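Carbohydrate kinase (PDB 2NWH) probably transfers phosphate from a nucleotide such as ATP to a sugar or related small molecule, as kinases of the pfkB (ribokinase) family do. Local coordinates at residues I20-A25 / S29-W34; E36-G41 / E69-A74; Y95-I98 / N104-I107. All blocks are in the same frame, centred on the assembly; numbering follows the deposited sequence. Where two conformers were deposited one is given.

Following the chain from the N terminus, interaction 1 closes a short loop between strands 13-20 and 32-39, at the far end of the four-stranded sheet. The same strand 32-39 then runs inward and enters interaction 2, where Ala38 meets helix 66-77; this contact closes a larger loop that holds helix 41-51 and strand 55-63. Interaction 3 follows as the hairpin of strands 94-99 and 105-111 at the other edge of the small sheet. The three contacts stand in series, none enclosing or crossing another. Interactions 1 and 3 touch through Trp34, which packs on Thr96 and Ile98, whereas interaction 2 joins the small sheet to a helix following strand 55-63 of the large sheet.

Interaction 1: I20-A25 / S29-W34; sequences IETETA and SNPGSW. With CA (calcium ion), chain C.
With CG turned away from its own carbonyl carbon (chi1 -67°), Asn30 carries its amide across the loop to the backbone of Ala25, while Glu21, with a similar first torsion and an extended chain beyond CG, runs its carboxylate past the Gly32 backbone, OE2 3.5 Å from Gly32 C. The Asn30 amide uses both ends. OD1 receives the N-H of Ala25 at 2.8 Å, in the carbonyl plane and on a lone pair, and ND2 donates an N-H to Ala25 O at 3.0 Å. Asparagine suits this place because one flat group can answer both the N-H and the C=O of a single residue; the two bonds fix its rotation. A water shared by Asn30 OD1, Glu23 O and Thr22 OG1 extends the network. Ile20 sets CG1 against Asn30 CB and lays CD1 over a face of the amide, 3.9 Å from Asn30 CG.

Nearer the strands, Glu21 N donates to Pro31 O over 2.9 Å. Pro31 sets its ring carbon CG against Thr22 OG1, the side chains crossing at about a right angle. The Glu21 carboxylate grips a calcium ion with both oxygens, OE2 at 2.4 Å and OE1 at 2.7 Å; one of two waters on the metal also donates to Gly32 O. A further water joins Glu21 OE2 to Ser33 OG. Facing Ile20 as an antiparallel non-hydrogen-bonded pair, Gly32 CA lies 4.4 Å from Ile20 CA, a closeness the bare glycine allows. The residues form a loop linking antiparallel strands, in the small sheet that pfkB-family kinases commonly carry beside their main domain as a lid.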
ATOM      1  N   ILE A  20     -22.841  15.889   2.538  1.00 16.75           N
ATOM      2  CA  ILE A  20     -23.967  16.763   2.789  1.00 17.01           C
ATOM      3  C   ILE A  20     -24.190  17.709   1.593  1.00 18.40           C
ATOM      4  O   ILE A  20     -23.240  18.297   1.033  1.00 17.27           O
ATOM      5  CB  ILE A  20     -23.758  17.549   4.083  1.00 16.55           C
ATOM      6  CG1 ILE A  20     -23.649  16.564   5.295  1.00 18.34           C
ATOM      7  CG2 ILE A  20     -24.883  18.597   4.248  1.00 16.97           C
ATOM      8  CD1 ILE A  20     -23.051  17.230   6.607  1.00 19.90           C
ATOM      9  N   GLU A  21     -25.464  17.853   1.223  1.00 18.13           N
ATOM     10  CA  GLU A  21     -25.843  18.592   0.015  1.00 19.64           C
ATOM     11  C   GLU A  21     -26.100  20.070   0.239  1.00 19.67           C
ATOM     12  O   GLU A  21     -26.141  20.824  -0.718  1.00 19.44           O
ATOM     13  CB  GLU A  21     -27.058  17.946  -0.631  1.00 19.58           C
ATOM     14  CG  GLU A  21     -26.796  16.585  -1.151  1.00 22.40           C
ATOM     15  CD  GLU A  21     -28.112  15.814  -1.449  1.00 27.61           C
ATOM     16  OE1 GLU A  21     -29.222  16.358  -1.242  1.00 29.52           O
ATOM     17  OE2 GLU A  21     -28.004  14.649  -1.897  1.00 29.32           O
ATOM     18  N   THR A  22     -26.284  20.472   1.489  1.00 20.51           N
ATOM     19  CA  THR A  22     -26.705  21.822   1.846  1.00 23.35           C
ATOM     20  C   THR A  22     -25.737  22.297   2.928  1.00 24.20           C
ATOM     21  O   THR A  22     -24.713  21.666   3.161  1.00 23.07           O
ATOM     22  CB  THR A  22     -28.159  21.845   2.421  1.00 23.51           C
ATOM     23  OG1 THR A  22     -28.260  20.901   3.492  1.00 24.91           O
ATOM     24  CG2 THR A  22     -29.145  21.432   1.357  1.00 25.50           C
ATOM     25  N   GLU A  23     -26.071  23.403   3.586  1.00 25.06           N
ATOM     26  CA  GLU A  23     -25.336  23.842   4.765  0.60 25.69           C
ATOM     27  C   GLU A  23     -25.439  22.768   5.851  1.00 25.17           C
ATOM     28  O   GLU A  23     -26.487  22.140   6.030  1.00 25.65           O
ATOM     29  CB  GLU A  23     -25.901  25.188   5.279  0.60 26.51           C
ATOM     30  CG  GLU A  23     -27.429  25.188   5.470  0.60 29.68           C
ATOM     31  CD  GLU A  23     -27.992  26.491   6.033  0.60 35.63           C
ATOM     32  OE1 GLU A  23     -27.600  26.898   7.159  0.60 37.78           O
ATOM     33  OE2 GLU A  23     -28.858  27.094   5.351  0.60 38.90           O
ATOM     34  N   THR A  24     -24.362  22.570   6.597  1.00 24.21           N
ATOM     35  CA  THR A  24     -24.335  21.569   7.663  1.00 23.67           C
ATOM     36  C   THR A  24     -25.185  21.974   8.871  1.00 24.37           C
ATOM     37  O   THR A  24     -25.064  23.103   9.376  1.00 24.87           O
ATOM     38  CB  THR A  24     -22.915  21.403   8.147  1.00 23.09           C
ATOM     39  OG1 THR A  24     -22.061  21.279   6.999  1.00 22.48           O
ATOM     40  CG2 THR A  24     -22.771  20.167   9.117  1.00 23.64           C
ATOM     41  N   ALA A  25     -26.024  21.046   9.327  1.00 24.11           N
ATOM     42  CA  ALA A  25     -26.642  21.095  10.653  1.00 25.96           C
ATOM     43  C   ALA A  25     -25.897  20.135  11.575  1.00 25.62           C
ATOM     44  O   ALA A  25     -26.131  18.904  11.532  1.00 25.35           O
ATOM     45  CB  ALA A  25     -28.152  20.733  10.583  1.00 25.62           C
ATOM     46  N   SER A  29     -29.590  15.529  11.491  1.00 21.65           N
ATOM     47  CA  SER A  29     -29.742  14.950  10.133  1.00 21.20           C
ATOM     48  C   SER A  29     -29.472  15.975   9.061  1.00 21.26           C
ATOM     49  O   SER A  29     -29.852  17.143   9.203  1.00 20.31           O
ATOM     50  CB  SER A  29     -31.155  14.413   9.934  1.00 21.63           C
ATOM     51  OG  SER A  29     -31.260  13.668   8.743  1.00 20.97           O
ATOM     52  N   ASN A  30     -28.874  15.512   7.969  1.00 20.57           N
ATOM     53  CA  ASN A  30     -28.564  16.342   6.827  1.00 20.29           C
ATOM     54  C   ASN A  30     -28.867  15.548   5.578  1.00 19.98           C
ATOM     55  O   ASN A  30     -28.614  14.347   5.550  1.00 19.67           O
ATOM     56  CB  ASN A  30     -27.073  16.698   6.847  1.00 18.82           C
ATOM     57  CG  ASN A  30     -26.703  17.603   8.010  1.00 22.16           C
ATOM     58  OD1 ASN A  30     -26.540  18.794   7.826  1.00 23.09           O
ATOM     59  ND2 ASN A  30     -26.528  17.032   9.194  1.00 20.58           N
ATOM     60  N   PRO A  31     -29.417  16.207   4.539  1.00 20.94           N
ATOM     61  CA  PRO A  31     -29.578  15.468   3.290  1.00 20.78           C
ATOM     62  C   PRO A  31     -28.237  15.222   2.618  1.00 20.89           C
ATOM     63  O   PRO A  31     -27.370  16.128   2.525  1.00 21.42           O
ATOM     64  CB  PRO A  31     -30.450  16.392   2.433  1.00 20.41           C
ATOM     65  CG  PRO A  31     -30.246  17.714   2.962  1.00 23.43           C
ATOM     66  CD  PRO A  31     -29.981  17.565   4.447  1.00 21.24           C
ATOM     67  N   GLY A  32     -28.074  14.013   2.133  1.00 21.06           N
ATOM     68  CA  GLY A  32     -26.803  13.625   1.526  1.00 21.04           C
ATOM     69  C   GLY A  32     -26.932  12.476   0.562  1.00 21.73           C
ATOM     70  O   GLY A  32     -28.008  11.919   0.381  1.00 20.39           O
ATOM     71  N   SER A  33     -25.816  12.109  -0.050  1.00 22.67           N
ATOM     72  CA  SER A  33     -25.786  10.999  -0.963  1.00 24.20           C
ATOM     73  C   SER A  33     -24.455  10.298  -0.790  1.00 22.75           C
ATOM     74  O   SER A  33     -23.505  10.927  -0.347  1.00 23.03           O
ATOM     75  CB  SER A  33     -25.936  11.504  -2.404  1.00 26.67           C
ATOM     76  OG  SER A  33     -25.021  12.579  -2.687  1.00 31.50           O
ATOM     77  N   TRP A  34     -24.406   9.009  -1.114  1.00 22.49           N
ATOM     78  CA  TRP A  34     -23.277   8.120  -0.750  1.00 21.30           C
ATOM     79  C   TRP A  34     -22.503   7.758  -2.007  1.00 21.78           C
ATOM     80  O   TRP A  34     -23.151   7.448  -3.036  1.00 22.93           O
ATOM     81  CB  TRP A  34     -23.795   6.839  -0.127  1.00 22.24           C
ATOM     82  CG  TRP A  34     -24.214   7.081   1.262  1.00 20.92           C
ATOM     83  CD1 TRP A  34     -25.488   7.284   1.710  1.00 22.42           C
ATOM     84  CD2 TRP A  34     -23.351   7.221   2.394  1.00 22.16           C
ATOM     85  NE1 TRP A  34     -25.481   7.503   3.061  1.00 22.37           N
ATOM     86  CE2 TRP A  34     -24.183   7.472   3.519  1.00 20.89           C
ATOM     87  CE3 TRP A  34     -21.956   7.129   2.580  1.00 18.61           C
ATOM     88  CZ2 TRP A  34     -23.664   7.675   4.823  1.00 18.32           C
ATOM     89  CZ3 TRP A  34     -21.443   7.314   3.872  1.00 20.42           C
ATOM     90  CH2 TRP A  34     -22.301   7.616   4.979  1.00 21.27           C
TER
HETATM   91 CA    CA C 402     -30.288  14.170  -2.382  1.00 38.11          CA
HETATM   92  O   HOH W   1     -26.036  14.861  -3.788  1.00 37.52           O
HETATM   93  O   HOH W   2     -28.594  20.144   6.609  1.00 42.00           O
HETATM   94  O   HOH W   3     -30.515  12.876  -0.329  1.00 41.94           O
HETATM   95  O   HOH W   4     -28.645  13.545  -4.165  1.00 47.01           O

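Interaction 2: E36-G41 / E69-A74; sequences EEAGGG and EVVAEA
Ala38 meets helix 66-77 through its single methyl group, which lies 3.7 Å from Ala74 CB and 4.0 Å from Val71 CA. Its CB points toward the helix, and the partners, Val71 and Ala74, stand three positions apart, nearly one helical turn, so both come round to the strand. Small residues suit both sides: with only methyl groups at Ala38 and Ala74, the backbones come near, and the CA atoms of Ala38 and Val71 are 5.1 Å apart. Val71 adds CG2, 4.2 Å from Ala38 CB, as an apolar flank.

One turn before Ala74, Val70 offers CG2 to Glu36 OE1 at 4.2 Å, a loose contact at the border of the patch. Glu36 and Ala38, two residues apart on the strand, both direct CB to the helix, whereas Glu37 between them directs it away. The carboxylate of Glu36 has its main polar partner elsewhere: OE2 forms a salt bridge with Arg16 of the adjacent strand 13-20, which suits an acidic residue at this exposed margin.

Farther out, Phe43 of helix 41-51 touches Ala38, Val71 and Ala74, making one apolar cluster of strand and two helices. Strand 36-39 is held in its sheet by backbone bonds from Glu37 to Asp15 and Gly39 to His13. Axes of strand 36-39 and helix 69-74 approach to 7.6 Å and cross at -67°. Beyond the strand, Gly40 takes the N-cap position of helix 41-51, with backbone angles that call for glycine. This glycine-rich strand-turn-helix, Gly39 to Gly41, is consistent with the GG motif near the substrate site of pfkB-family kinases.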
ATOM      1  N   GLU A  36     -19.503   5.097  -3.187  1.00 20.07           N
ATOM      2  CA  GLU A  36     -18.792   3.900  -2.669  1.00 20.65           C
ATOM      3  C   GLU A  36     -17.644   3.510  -3.611  1.00 20.30           C
ATOM      4  O   GLU A  36     -17.775   3.605  -4.836  1.00 20.69           O
ATOM      5  CB  GLU A  36     -19.699   2.669  -2.562  1.00 21.97           C
ATOM      6  CG  GLU A  36     -20.941   2.751  -1.759  1.00 27.18           C
ATOM      7  CD  GLU A  36     -21.516   1.341  -1.554  1.00 32.46           C
ATOM      8  OE1 GLU A  36     -21.291   0.455  -2.427  1.00 33.52           O
ATOM      9  OE2 GLU A  36     -22.180   1.126  -0.523  1.00 36.47           O
ATOM     10  N   GLU A  37     -16.528   3.069  -3.062  1.00 19.73           N
ATOM     11  CA  GLU A  37     -15.506   2.457  -3.895  1.00 19.98           C
ATOM     12  C   GLU A  37     -14.639   1.554  -3.060  1.00 19.27           C
ATOM     13  O   GLU A  37     -14.680   1.601  -1.845  1.00 18.69           O
ATOM     14  CB  GLU A  37     -14.631   3.496  -4.570  1.00 20.31           C
ATOM     15  CG  GLU A  37     -13.920   4.420  -3.628  1.00 24.46           C
ATOM     16  CD  GLU A  37     -13.210   5.561  -4.355  1.00 30.69           C
ATOM     17  OE1 GLU A  37     -13.796   6.230  -5.265  1.00 30.82           O
ATOM     18  OE2 GLU A  37     -12.054   5.791  -3.975  1.00 33.52           O
ATOM     19  N   ALA A  38     -13.829   0.751  -3.716  1.00 18.45           N
ATOM     20  CA  ALA A  38     -12.953  -0.132  -2.947  1.00 18.03           C
ATOM     21  C   ALA A  38     -11.663   0.602  -2.527  1.00 17.14           C
ATOM     22  O   ALA A  38     -11.190   1.564  -3.194  1.00 15.65           O
ATOM     23  CB  ALA A  38     -12.648  -1.400  -3.768  1.00 20.62           C
ATOM     24  N   GLY A  39     -11.091   0.162  -1.422  1.00 15.99           N
ATOM     25  CA  GLY A  39      -9.824   0.692  -0.930  1.00 17.13           C
ATOM     26  C   GLY A  39      -9.065  -0.309  -0.087  1.00 16.24           C
ATOM     27  O   GLY A  39      -9.371  -1.521  -0.134  1.00 16.65           O
ATOM     28  N   GLY A  40      -8.112   0.195   0.703  1.00 16.34           N
ATOM     29  CA  GLY A  40      -7.232  -0.659   1.541  1.00 17.59           C
ATOM     30  C   GLY A  40      -5.821  -0.597   0.974  1.00 17.83           C
ATOM     31  O   GLY A  40      -5.626  -0.633  -0.256  1.00 17.41           O
ATOM     32  N   GLY A  41      -4.828  -0.459   1.849  1.00 17.19           N
ATOM     33  CA  GLY A  41      -3.440  -0.291   1.383  1.00 17.94           C
ATOM     34  C   GLY A  41      -3.006  -1.406   0.439  1.00 16.65           C
ATOM     35  O   GLY A  41      -2.567  -1.164  -0.707  1.00 16.53           O
ATOM     36  N   GLU A  69     -18.616  -7.918  -2.822  1.00 20.63           N
ATOM     37  CA  GLU A  69     -18.711  -8.111  -4.276  1.00 22.41           C
ATOM     38  C   GLU A  69     -18.276  -6.846  -5.029  1.00 20.94           C
ATOM     39  O   GLU A  69     -17.678  -6.927  -6.111  1.00 21.29           O
ATOM     40  CB  GLU A  69     -20.144  -8.537  -4.657  1.00 22.50           C
ATOM     41  CG  GLU A  69     -20.458 -10.011  -4.373  1.00 28.19           C
ATOM     42  CD  GLU A  69     -21.950 -10.332  -4.368  1.00 35.39           C
ATOM     43  OE1 GLU A  69     -22.742  -9.548  -4.965  1.00 34.69           O
ATOM     44  OE2 GLU A  69     -22.333 -11.367  -3.759  1.00 36.17           O
ATOM     45  N   VAL A  70     -18.534  -5.676  -4.449  1.00 20.32           N
ATOM     46  CA  VAL A  70     -18.059  -4.409  -5.009  1.00 18.32           C
ATOM     47  C   VAL A  70     -16.490  -4.392  -5.032  1.00 18.85           C
ATOM     48  O   VAL A  70     -15.866  -3.955  -6.028  1.00 17.43           O
ATOM     49  CB  VAL A  70     -18.608  -3.226  -4.188  1.00 20.32           C
ATOM     50  CG1 VAL A  70     -17.873  -1.948  -4.497  1.00 18.22           C
ATOM     51  CG2 VAL A  70     -20.114  -3.031  -4.475  1.00 20.05           C
ATOM     52  N   VAL A  71     -15.880  -4.871  -3.953  1.00 17.63           N
ATOM     53  CA  VAL A  71     -14.403  -4.975  -3.899  1.00 18.46           C
ATOM     54  C   VAL A  71     -13.906  -5.961  -4.960  1.00 18.02           C
ATOM     55  O   VAL A  71     -12.942  -5.693  -5.710  1.00 17.79           O
ATOM     56  CB  VAL A  71     -13.889  -5.441  -2.513  1.00 19.18           C
ATOM     57  CG1 VAL A  71     -12.311  -5.526  -2.527  1.00 18.93           C
ATOM     58  CG2 VAL A  71     -14.322  -4.498  -1.434  1.00 19.41           C
ATOM     59  N   ALA A  72     -14.518  -7.127  -4.978  1.00 17.42           N
ATOM     60  CA  ALA A  72     -14.195  -8.118  -5.993  1.00 18.70           C
ATOM     61  C   ALA A  72     -14.279  -7.532  -7.423  1.00 19.99           C
ATOM     62  O   ALA A  72     -13.391  -7.755  -8.258  1.00 20.96           O
ATOM     63  CB  ALA A  72     -15.109  -9.333  -5.832  1.00 18.05           C
ATOM     64  N   GLU A  73     -15.325  -6.770  -7.698  1.00 20.16           N
ATOM     65  CA  GLU A  73     -15.493  -6.159  -9.027  1.00 20.88           C
ATOM     66  C   GLU A  73     -14.398  -5.151  -9.351  1.00 19.55           C
ATOM     67  O   GLU A  73     -13.923  -5.080 -10.512  1.00 18.83           O
ATOM     68  CB  GLU A  73     -16.859  -5.489  -9.143  1.00 21.16           C
ATOM     69  CG  GLU A  73     -17.085  -4.698 -10.461  1.00 28.49           C
ATOM     70  CD  GLU A  73     -17.098  -5.573 -11.730  1.00 34.26           C
ATOM     71  OE1 GLU A  73     -17.484  -6.763 -11.655  1.00 38.02           O
ATOM     72  OE2 GLU A  73     -16.742  -5.048 -12.809  1.00 40.35           O
ATOM     73  N   ALA A  74     -14.026  -4.341  -8.355  1.00 18.70           N
ATOM     74  CA  ALA A  74     -12.954  -3.359  -8.531  1.00 18.49           C
ATOM     75  C   ALA A  74     -11.627  -4.099  -8.789  1.00 18.16           C
ATOM     76  O   ALA A  74     -10.796  -3.621  -9.574  1.00 18.66           O
ATOM     77  CB  ALA A  74     -12.816  -2.469  -7.314  1.00 18.04           C
TER

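Interaction 3: Y95-I98 / N104-I107; sequences YTAI and NLVI
Ile98 bonds through both of its backbone polar atoms to the neighbouring strand. Its N donates to Ile107 O over 3.0 Å, almost perfectly straight at 174°, and its O receives the N-H of Val106 at 2.9 Å, a more bent bond of 146°. Since Val106 and Ile107 both face Ile98, the pair makes a classic beta bulge: Val106 takes a helix-like backbone, one extra residue is taken up on strand 105-111, and Val106 CB is brought to 3.3 Å from Ile98 O. The Ala97 CA-H adds a contact to Ile107 O, which thus serves two neighbours.

Packing lies around these bonds. Leu105, its CG anti to the backbone N (chi1 -179°), swings its branched end over to Ala97, where CD1 rests 3.7 Å from the methyl CB. The small alanine leaves the leucine room to lie close. Tyr95 and Leu105 reach toward each other from opposite directions, with Leu105 CD2 4.2 Å from Tyr95 OH. Branched Ile98 and Ile107 suit extended strands.

Trp34 of strand 32-39 packs on Thr96 and Ile98. Thr96 is backbone hydrogen-bonded to Leu109, and Tyr95 and Ala97 to strand 13-20; strand 94-99 thus lies between 13-20 and 105-111, the latter outermost.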
ATOM      1  N   TYR A  95     -14.754   1.575   5.696  1.00 16.04           N
ATOM      2  CA  TYR A  95     -14.434   2.910   6.174  1.00 15.93           C
ATOM      3  C   TYR A  95     -15.600   3.830   5.690  1.00 15.61           C
ATOM      4  O   TYR A  95     -15.858   3.940   4.498  1.00 14.50           O
ATOM      5  CB  TYR A  95     -13.067   3.360   5.585  1.00 17.77           C
ATOM      6  CG  TYR A  95     -12.732   4.785   5.896  1.00 18.85           C
ATOM      7  CD1 TYR A  95     -12.139   5.138   7.128  1.00 19.83           C
ATOM      8  CD2 TYR A  95     -13.029   5.796   4.982  1.00 18.86           C
ATOM      9  CE1 TYR A  95     -11.856   6.451   7.447  1.00 21.67           C
ATOM     10  CE2 TYR A  95     -12.758   7.116   5.293  1.00 21.46           C
ATOM     11  CZ  TYR A  95     -12.155   7.431   6.514  1.00 23.72           C
ATOM     12  OH  TYR A  95     -11.900   8.757   6.767  1.00 27.31           O
ATOM     13  N   THR A  96     -16.309   4.462   6.619  1.00 13.91           N
ATOM     14  CA  THR A  96     -17.475   5.291   6.275  1.00 15.96           C
ATOM     15  C   THR A  96     -17.229   6.710   6.762  1.00 16.29           C
ATOM     16  O   THR A  96     -16.993   6.901   7.935  1.00 17.09           O
ATOM     17  CB  THR A  96     -18.712   4.715   6.969  1.00 15.64           C
ATOM     18  OG1 THR A  96     -18.871   3.339   6.579  1.00 14.79           O
ATOM     19  CG2 THR A  96     -19.975   5.561   6.637  1.00 16.49           C
ATOM     20  N   ALA A  97     -17.219   7.695   5.855  1.00 17.11           N
ATOM     21  CA  ALA A  97     -16.995   9.087   6.235  1.00 17.48           C
ATOM     22  C   ALA A  97     -18.230   9.913   5.900  1.00 17.40           C
ATOM     23  O   ALA A  97     -18.898   9.702   4.850  1.00 19.30           O
ATOM     24  CB  ALA A  97     -15.776   9.655   5.483  1.00 16.80           C
ATOM     25  N   ILE A  98     -18.513  10.882   6.743  1.00 16.03           N
ATOM     26  CA  ILE A  98     -19.516  11.868   6.374  1.00 14.74           C
ATOM     27  C   ILE A  98     -18.798  13.228   6.264  1.00 16.55           C
ATOM     28  O   ILE A  98     -18.114  13.649   7.201  1.00 16.33           O
ATOM     29  CB  ILE A  98     -20.660  11.855   7.386  1.00 15.44           C
ATOM     30  CG1 ILE A  98     -21.412  10.489   7.356  1.00 12.78           C
ATOM     31  CG2 ILE A  98     -21.546  13.110   7.210  1.00 15.10           C
ATOM     32  CD1 ILE A  98     -22.541  10.412   8.374  1.00 19.27           C
ATOM     33  N   ASN A 104     -15.113  19.205   3.952  1.00 23.27           N
ATOM     34  CA  ASN A 104     -14.541  18.995   5.273  1.00 23.27           C
ATOM     35  C   ASN A 104     -15.040  17.679   5.917  1.00 23.36           C
ATOM     36  O   ASN A 104     -16.237  17.419   5.916  1.00 22.40           O
ATOM     37  CB  ASN A 104     -14.873  20.161   6.190  1.00 23.99           C
ATOM     38  CG  ASN A 104     -14.276  19.981   7.570  1.00 25.97           C
ATOM     39  OD1 ASN A 104     -13.056  19.887   7.710  1.00 27.60           O
ATOM     40  ND2 ASN A 104     -15.131  19.894   8.592  1.00 25.30           N
ATOM     41  N   LEU A 105     -14.125  16.875   6.471  1.00 21.97           N
ATOM     42  CA  LEU A 105     -14.510  15.638   7.183  1.00 20.52           C
ATOM     43  C   LEU A 105     -15.196  15.967   8.505  1.00 20.49           C
ATOM     44  O   LEU A 105     -14.604  16.595   9.404  1.00 20.33           O
ATOM     45  CB  LEU A 105     -13.302  14.721   7.414  1.00 21.42           C
ATOM     46  CG  LEU A 105     -13.555  13.391   8.130  1.00 22.56           C
ATOM     47  CD1 LEU A 105     -14.566  12.580   7.320  1.00 21.46           C
ATOM     48  CD2 LEU A 105     -12.277  12.575   8.353  1.00 25.00           C
ATOM     49  N   VAL A 106     -16.456  15.548   8.633  1.00 19.38           N
ATOM     50  CA  VAL A 106     -17.118  15.676   9.902  1.00 19.42           C
ATOM     51  C   VAL A 106     -16.623  14.599  10.846  1.00 19.69           C
ATOM     52  O   VAL A 106     -16.220  14.908  11.991  1.00 19.78           O
ATOM     53  CB  VAL A 106     -18.675  15.647   9.779  1.00 19.40           C
ATOM     54  CG1 VAL A 106     -19.342  15.743  11.139  1.00 18.85           C
ATOM     55  CG2 VAL A 106     -19.175  16.843   8.897  1.00 18.79           C
ATOM     56  N   ILE A 107     -16.698  13.341  10.399  1.00 18.08           N
ATOM     57  CA  ILE A 107     -16.339  12.203  11.256  1.00 18.57           C
ATOM     58  C   ILE A 107     -16.311  10.988  10.340  1.00 18.10           C
ATOM     59  O   ILE A 107     -16.930  10.996   9.272  1.00 18.46           O
ATOM     60  CB  ILE A 107     -17.348  12.022  12.464  1.00 18.41           C
ATOM     61  CG1 ILE A 107     -16.792  11.094  13.555  1.00 21.12           C
ATOM     62  CG2 ILE A 107     -18.744  11.486  11.990  1.00 18.32           C
ATOM     63  CD1 ILE A 107     -16.065  11.784  14.670  1.00 19.90           C
TER